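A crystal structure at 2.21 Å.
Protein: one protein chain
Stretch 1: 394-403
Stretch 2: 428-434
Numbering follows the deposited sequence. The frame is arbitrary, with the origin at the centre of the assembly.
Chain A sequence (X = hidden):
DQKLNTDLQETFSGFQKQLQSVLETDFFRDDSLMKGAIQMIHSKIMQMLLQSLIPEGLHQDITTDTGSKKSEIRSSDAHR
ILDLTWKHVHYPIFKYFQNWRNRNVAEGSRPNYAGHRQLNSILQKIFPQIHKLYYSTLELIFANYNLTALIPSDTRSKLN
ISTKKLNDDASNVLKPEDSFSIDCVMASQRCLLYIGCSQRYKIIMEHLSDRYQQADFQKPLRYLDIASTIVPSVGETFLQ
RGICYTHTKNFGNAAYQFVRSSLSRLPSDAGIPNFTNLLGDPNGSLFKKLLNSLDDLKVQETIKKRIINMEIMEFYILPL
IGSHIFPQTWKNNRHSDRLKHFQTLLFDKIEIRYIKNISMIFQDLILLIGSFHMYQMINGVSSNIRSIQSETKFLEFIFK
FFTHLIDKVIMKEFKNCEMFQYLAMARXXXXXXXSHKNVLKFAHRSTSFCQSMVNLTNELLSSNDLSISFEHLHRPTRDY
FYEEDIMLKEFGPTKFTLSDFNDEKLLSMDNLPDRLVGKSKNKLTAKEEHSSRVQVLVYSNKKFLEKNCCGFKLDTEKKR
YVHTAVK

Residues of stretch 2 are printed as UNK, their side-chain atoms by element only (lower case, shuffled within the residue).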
ATOM      1  N   PHE A 394     -17.599  -2.960 -14.230  1.00 45.23           N
ATOM      2  CA  PHE A 394     -16.770  -2.629 -13.067  1.00 46.65           C
ATOM      3  C   PHE A 394     -16.320  -1.176 -13.150  1.00 40.35           C
ATOM      4  O   PHE A 394     -16.360  -0.445 -12.166  1.00 40.42           O
ATOM      5  CB  PHE A 394     -15.548  -3.558 -12.965  1.00 41.60           C
ATOM      6  CG  PHE A 394     -14.823  -3.476 -11.629  1.00 39.30           C
ATOM      7  CD1 PHE A 394     -15.433  -2.900 -10.518  1.00 41.45           C
ATOM      8  CD2 PHE A 394     -13.530  -3.964 -11.495  1.00 40.96           C
ATOM      9  CE1 PHE A 394     -14.774  -2.824  -9.293  1.00 42.73           C
ATOM     10  CE2 PHE A 394     -12.855  -3.888 -10.269  1.00 41.91           C
ATOM     11  CZ  PHE A 394     -13.482  -3.316  -9.170  1.00 43.49           C
ATOM     12  N   LEU A 395     -15.884  -0.775 -14.335  1.00 40.59           N
ATOM     13  CA  LEU A 395     -15.408   0.579 -14.578  1.00 43.02           C
ATOM     14  C   LEU A 395     -16.539   1.581 -14.328  1.00 44.26           C
ATOM     15  O   LEU A 395     -16.322   2.653 -13.759  1.00 46.05           O
ATOM     16  CB  LEU A 395     -14.870   0.686 -16.006  1.00 43.50           C
ATOM     17  CG  LEU A 395     -13.759   1.680 -16.351  1.00 46.73           C
ATOM     18  CD1 LEU A 395     -12.644   1.660 -15.325  1.00 44.18           C
ATOM     19  CD2 LEU A 395     -13.214   1.341 -17.728  1.00 43.94           C
ATOM     20  N   GLU A 396     -17.752   1.207 -14.729  1.00 44.36           N
ATOM     21  CA  GLU A 396     -18.931   2.029 -14.478  1.00 44.35           C
ATOM     22  C   GLU A 396     -19.144   2.232 -12.985  1.00 47.61           C
ATOM     23  O   GLU A 396     -19.387   3.354 -12.547  1.00 45.84           O
ATOM     24  CB  GLU A 396     -20.182   1.399 -15.094  1.00 50.00           C
ATOM     25  CG  GLU A 396     -20.273   1.535 -16.602  1.00 63.10           C
ATOM     26  CD  GLU A 396     -21.456   0.790 -17.183  1.00 75.25           C
ATOM     27  OE1 GLU A 396     -22.208   0.171 -16.400  1.00 82.26           O
ATOM     28  OE2 GLU A 396     -21.633   0.824 -18.421  1.00 76.34           O
ATOM     29  N   PHE A 397     -19.058   1.145 -12.215  1.00 43.70           N
ATOM     30  CA  PHE A 397     -19.213   1.226 -10.766  1.00 44.71           C
ATOM     31  C   PHE A 397     -18.135   2.117 -10.173  1.00 40.16           C
ATOM     32  O   PHE A 397     -18.392   2.911  -9.274  1.00 38.38           O
ATOM     33  CB  PHE A 397     -19.149  -0.164 -10.107  1.00 40.40           C
ATOM     34  CG  PHE A 397     -19.018  -0.101  -8.611  1.00 36.81           C
ATOM     35  CD1 PHE A 397     -20.088   0.323  -7.827  1.00 34.30           C
ATOM     36  CD2 PHE A 397     -17.821  -0.427  -7.990  1.00 39.27           C
ATOM     37  CE1 PHE A 397     -19.970   0.410  -6.437  1.00 38.44           C
ATOM     38  CE2 PHE A 397     -17.689  -0.346  -6.609  1.00 40.05           C
ATOM     39  CZ  PHE A 397     -18.768   0.075  -5.825  1.00 38.80           C
ATOM     40  N   ILE A 398     -16.915   1.967 -10.674  1.00 36.80           N
ATOM     41  CA  ILE A 398     -15.809   2.765 -10.169  1.00 38.04           C
ATOM     42  C   ILE A 398     -16.084   4.252 -10.390  1.00 37.33           C
ATOM     43  O   ILE A 398     -15.905   5.070  -9.483  1.00 35.61           O
ATOM     44  CB  ILE A 398     -14.479   2.343 -10.825  1.00 39.48           C
ATOM     45  CG1 ILE A 398     -14.123   0.927 -10.355  1.00 40.08           C
ATOM     46  CG2 ILE A 398     -13.362   3.306 -10.463  1.00 36.07           C
ATOM     47  CD1 ILE A 398     -12.835   0.402 -10.879  1.00 31.15           C
ATOM     48  N   PHE A 399     -16.560   4.608 -11.580  1.00 40.11           N
ATOM     49  CA  PHE A 399     -16.808   6.021 -11.851  1.00 40.70           C
ATOM     50  C   PHE A 399     -18.064   6.518 -11.140  1.00 40.62           C
ATOM     51  O   PHE A 399     -18.185   7.700 -10.840  1.00 39.19           O
ATOM     52  CB  PHE A 399     -16.867   6.267 -13.358  1.00 39.63           C
ATOM     53  CG  PHE A 399     -15.509   6.486 -13.958  1.00 38.38           C
ATOM     54  CD1 PHE A 399     -14.698   5.410 -14.276  1.00 33.69           C
ATOM     55  CD2 PHE A 399     -15.010   7.767 -14.119  1.00 36.94           C
ATOM     56  CE1 PHE A 399     -13.427   5.606 -14.803  1.00 40.36           C
ATOM     57  CE2 PHE A 399     -13.734   7.970 -14.639  1.00 37.80           C
ATOM     58  CZ  PHE A 399     -12.948   6.889 -14.986  1.00 41.17           C
ATOM     59  N   LYS A 400     -18.975   5.604 -10.834  1.00 43.08           N
ATOM     60  CA  LYS A 400     -20.101   5.928  -9.976  1.00 44.70           C
ATOM     61  C   LYS A 400     -19.580   6.372  -8.602  1.00 46.61           C
ATOM     62  O   LYS A 400     -20.049   7.360  -8.034  1.00 44.62           O
ATOM     63  CB  LYS A 400     -21.035   4.725  -9.840  1.00 46.77           C
ATOM     64  CG  LYS A 400     -22.267   5.004  -9.008  1.00 51.84           C
ATOM     65  CD  LYS A 400     -23.198   3.807  -8.966  1.00 56.40           C
ATOM     66  CE  LYS A 400     -24.443   4.138  -8.155  1.00 63.50           C
ATOM     67  NZ  LYS A 400     -25.439   3.031  -8.161  1.00 71.54           N
ATOM     68  N   PHE A 401     -18.595   5.635  -8.088  1.00 40.97           N
ATOM     69  CA  PHE A 401     -17.950   5.952  -6.812  1.00 36.46           C
ATOM     70  C   PHE A 401     -17.253   7.311  -6.862  1.00 35.44           C
ATOM     71  O   PHE A 401     -17.369   8.112  -5.930  1.00 36.87           O
ATOM     72  CB  PHE A 401     -16.940   4.859  -6.449  1.00 37.71           C
ATOM     73  CG  PHE A 401     -16.394   4.970  -5.058  1.00 36.29           C
ATOM     74  CD1 PHE A 401     -17.060   4.387  -3.992  1.00 35.91           C
ATOM     75  CD2 PHE A 401     -15.206   5.643  -4.817  1.00 38.46           C
ATOM     76  CE1 PHE A 401     -16.556   4.473  -2.704  1.00 40.66           C
ATOM     77  CE2 PHE A 401     -14.695   5.738  -3.527  1.00 43.25           C
ATOM     78  CZ  PHE A 401     -15.370   5.156  -2.475  1.00 40.97           C
ATOM     79  N   PHE A 402     -16.530   7.551  -7.958  1.00 36.92           N
ATOM     80  CA  PHE A 402     -15.892   8.844  -8.228  1.00 37.12           C
ATOM     81  C   PHE A 402     -16.888   9.999  -8.152  1.00 36.34           C
ATOM     82  O   PHE A 402     -16.695  10.948  -7.398  1.00 40.90           O
ATOM     83  CB  PHE A 402     -15.243   8.863  -9.620  1.00 33.06           C
ATOM     84  CG  PHE A 402     -13.966   8.075  -9.728  1.00 41.42           C
ATOM     85  CD1 PHE A 402     -13.528   7.269  -8.691  1.00 37.10           C
ATOM     86  CD2 PHE A 402     -13.200   8.148 -10.886  1.00 39.57           C
ATOM     87  CE1 PHE A 402     -12.357   6.554  -8.805  1.00 38.01           C
ATOM     88  CE2 PHE A 402     -12.028   7.433 -11.005  1.00 35.22           C
ATOM     89  CZ  PHE A 402     -11.605   6.632  -9.959  1.00 35.85           C
ATOM     90  N   THR A 403     -17.951   9.922  -8.946  1.00 43.83           N
ATOM     91  CA  THR A 403     -18.906  11.021  -9.008  1.00 44.54           C
ATOM     92  C   THR A 403     -19.619  11.205  -7.675  1.00 43.54           C
ATOM     93  O   THR A 403     -19.972  12.322  -7.302  1.00 46.99           O
ATOM     94  CB  THR A 403     -19.943  10.815 -10.125  1.00 45.14           C
ATOM     95  OG1 THR A 403     -20.682   9.615  -9.882  1.00 52.04           O
ATOM     96  CG2 THR A 403     -19.247  10.696 -11.456  1.00 37.21           C
ATOM     97  N   UNK A 428      -5.617  12.138  -7.508  1.00 44.97           N
ATOM     98  CA  UNK A 428      -5.398  10.723  -7.712  1.00 43.32           C
ATOM     99  C   UNK A 428      -6.276  10.171  -8.842  1.00 41.76           C
ATOM    100  O   UNK A 428      -5.802   9.396  -9.686  1.00 40.60           O
ATOM    101  c   UNK A 428      -5.837   8.508  -6.591  1.00 35.73           C
ATOM    102  c   UNK A 428      -4.699   9.888  -4.062  1.00 42.30           C
ATOM    103  c   UNK A 428      -5.630   9.992  -6.390  1.00 39.89           C
ATOM    104  c   UNK A 428      -4.445  10.277  -5.470  1.00 34.11           C
ATOM    105  N   UNK A 429      -7.535  10.602  -8.879  1.00 36.50           N
ATOM    106  CA  UNK A 429      -8.426  10.249  -9.978  1.00 43.70           C
ATOM    107  C   UNK A 429      -7.835  10.668 -11.327  1.00 45.93           C
ATOM    108  O   UNK A 429      -7.737   9.862 -12.248  1.00 41.29           O
ATOM    109  c   UNK A 429     -12.620  10.898  -6.704  1.00 40.14           C
ATOM    110  c   UNK A 429      -9.806  10.893  -9.788  1.00 44.04           C
ATOM    111  c   UNK A 429     -10.570  10.413  -8.543  1.00 41.56           C
ATOM    112  s   UNK A 429     -12.216  11.167  -8.429  1.00 45.87           S
ATOM    113  N   UNK A 430      -7.425  11.928 -11.426  1.00 44.56           N
ATOM    114  CA  UNK A 430      -6.906  12.459 -12.674  1.00 47.00           C
ATOM    115  C   UNK A 430      -5.593  11.800 -13.068  1.00 43.58           C
ATOM    116  O   UNK A 430      -5.363  11.516 -14.238  1.00 43.52           O
ATOM    117  s   UNK A 430      -9.379  14.195 -13.260  1.00 55.31           S
ATOM    118  c   UNK A 430      -7.999  14.700 -12.212  1.00 49.63           C
ATOM    119  c   UNK A 430      -6.723  13.972 -12.574  1.00 47.37           C
ATOM    120  c   UNK A 430      -8.755  14.724 -14.841  1.00 43.59           C
ATOM    121  N   UNK A 431      -4.733  11.560 -12.092  1.00 34.84           N
ATOM    122  CA  UNK A 431      -3.457  10.921 -12.376  1.00 42.68           C
ATOM    123  C   UNK A 431      -3.662   9.489 -12.844  1.00 41.40           C
ATOM    124  O   UNK A 431      -2.945   9.003 -13.724  1.00 41.23           O
ATOM    125  s   UNK A 431      -1.827  12.571 -10.874  1.00 46.16           S
ATOM    126  c   UNK A 431      -2.554  10.955 -11.150  1.00 44.69           C
ATOM    127  N   UNK A 432      -4.648   8.815 -12.264  1.00 38.40           N
ATOM    128  CA  UNK A 432      -4.987   7.469 -12.710  1.00 38.59           C
ATOM    129  C   UNK A 432      -5.510   7.506 -14.135  1.00 41.82           C
ATOM    130  O   UNK A 432      -5.049   6.760 -15.008  1.00 44.36           O
ATOM    131  c   UNK A 432     -10.011   3.426 -13.003  1.00 36.70           C
ATOM    132  c   UNK A 432      -6.434   5.454 -12.229  1.00 35.26           C
ATOM    133  c   UNK A 432     -10.147   4.770 -12.629  1.00 33.71           C
ATOM    134  c   UNK A 432      -9.035   5.553 -12.355  1.00 34.69           C
ATOM    135  c   UNK A 432      -5.600   4.394 -12.473  1.00 41.03           C
ATOM    136  c   UNK A 432      -8.784   2.828 -13.099  1.00 36.02           C
ATOM    137  c   UNK A 432      -7.766   4.970 -12.444  1.00 34.39           C
ATOM    138  c   UNK A 432      -7.665   3.608 -12.812  1.00 38.74           C
ATOM    139  c   UNK A 432      -6.035   6.836 -11.795  1.00 36.05           C
ATOM    140  n   UNK A 432      -6.332   3.284 -12.833  1.00 40.47           N
ATOM    141  N   UNK A 433      -6.478   8.391 -14.359  1.00 39.82           N
ATOM    142  CA  UNK A 433      -7.153   8.485 -15.645  1.00 39.77           C
ATOM    143  C   UNK A 433      -6.171   8.781 -16.781  1.00 42.53           C
ATOM    144  O   UNK A 433      -6.252   8.155 -17.835  1.00 43.98           O
ATOM    145  c   UNK A 433     -10.510  10.026 -14.447  1.00 40.54           C
ATOM    146  c   UNK A 433      -8.268   9.543 -15.586  1.00 41.12           C
ATOM    147  c   UNK A 433      -9.414   9.023 -14.709  1.00 41.34           C
ATOM    148  c   UNK A 433      -8.790   9.875 -16.973  1.00 37.13           C
ATOM    149  N   UNK A 434      -5.217   9.688 -16.557  1.00 39.37           N
ATOM    150  CA  UNK A 434      -4.241  10.031 -17.592  1.00 42.76           C
ATOM    151  C   UNK A 434      -3.236   8.908 -17.872  1.00 44.52           C
ATOM    152  O   UNK A 434      -2.466   8.989 -18.833  1.00 50.58           O
ATOM    153  c   UNK A 434      -3.469  11.294 -17.208  1.00 52.22           C
ATOM    154  c   UNK A 434      -1.460  12.300 -16.092  1.00 69.62           C
ATOM    155  c   UNK A 434      -0.320  12.684 -17.013  1.00 75.46           C
ATOM    156  c   UNK A 434      -2.132  11.020 -16.557  1.00 62.54           C
ATOM    157  n   UNK A 434       0.341  13.938 -16.560  1.00 81.08           N
TER

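Stretch 1 is helical throughout, and the positions of stretch 2 can be identified in turn from their side-chain atoms and their surroundings. Position 428 carries four carbons, forked at the first, with one arm two carbons long, and makes no contact with stretch 1. This branching at CB, with arms of unequal length, defines isoleucine. Its nearest approach, Ile428 CG2 to Phe402 CZ, is 6.9 Å.

At position 429 the side chain is an unbranched run of two carbons, a sulfur and a terminal carbon, and its CA-to-CB bond points toward stretch 1. The second carbon and the sulfur both lie over one face of the Phe402 ring. A thioether in this place in the chain is methionine. Met429 CG sits 4.0 Å from the centroid of the Phe402 ring and only 4° off its normal, a CH-pi contact, while Met429 SD is 4.1 Å from the same centroid and approaches Phe402 CG to 3.8 Å. With chi1 m and chi2 t, the side chain is extended across the ring.

Position 430 has the same composition, two carbons, sulfur and one carbon without a branch, but its CA-to-CB bond points away from stretch 1 and it touches nothing there. It is a second methionine, Met430, with all three chi angles in the m well, so that its chain is folded where that of Met429 is extended.

Position 431 holds just one carbon followed by one sulfur, out of reach of stretch 1. That is cysteine, Cys431.

The side chain of position 432 consists of one carbon and then fused five- and six-membered rings containing eight carbons and one nitrogen. Its six-membered ring reaches Leu395, Ile398, Phe399 and Phe402. The indole identifies tryptophan. Trp432 CZ3 lies 3.6 Å from Phe402 CZ, 4.0 Å from Phe399 CE1 and 4.1 Å from Ile398 CG2, and Trp432 CH2 is 3.9 Å from Leu395 CD1. The indole nitrogen is hydrogen-bonded elsewhere in the structure.

Position 433 again shows four carbons forked at the first, with one two-carbon arm, whose tip meets the edge of the Phe399 ring. It is isoleucine, and Ile433 CD1 lies 3.8 Å from Phe399 CE2.

Position 434 has four carbons in a row ending in nitrogen and does not reach stretch 1. It is a lysine, Lys434, and its side-chain nitrogen is hydrogen-bonded elsewhere in the structure.

The two helices run at 150° between their N-to-C directions, with axes 12.4 Å apart at closest approach, a wide spacing bridged by large side chains. No hydrogen bond crosses between the stretches; the contact is apolar and buries 314 Å². Phe402 has two partners, offering a face to Met429 and meeting the Trp432 six-membered ring rim to rim, with planes at 82°. Trp432 extends the contact along the first helix to Leu395, while Ile433 packs against Phe399.

Stretch 2 (428-434) IMMCWIK
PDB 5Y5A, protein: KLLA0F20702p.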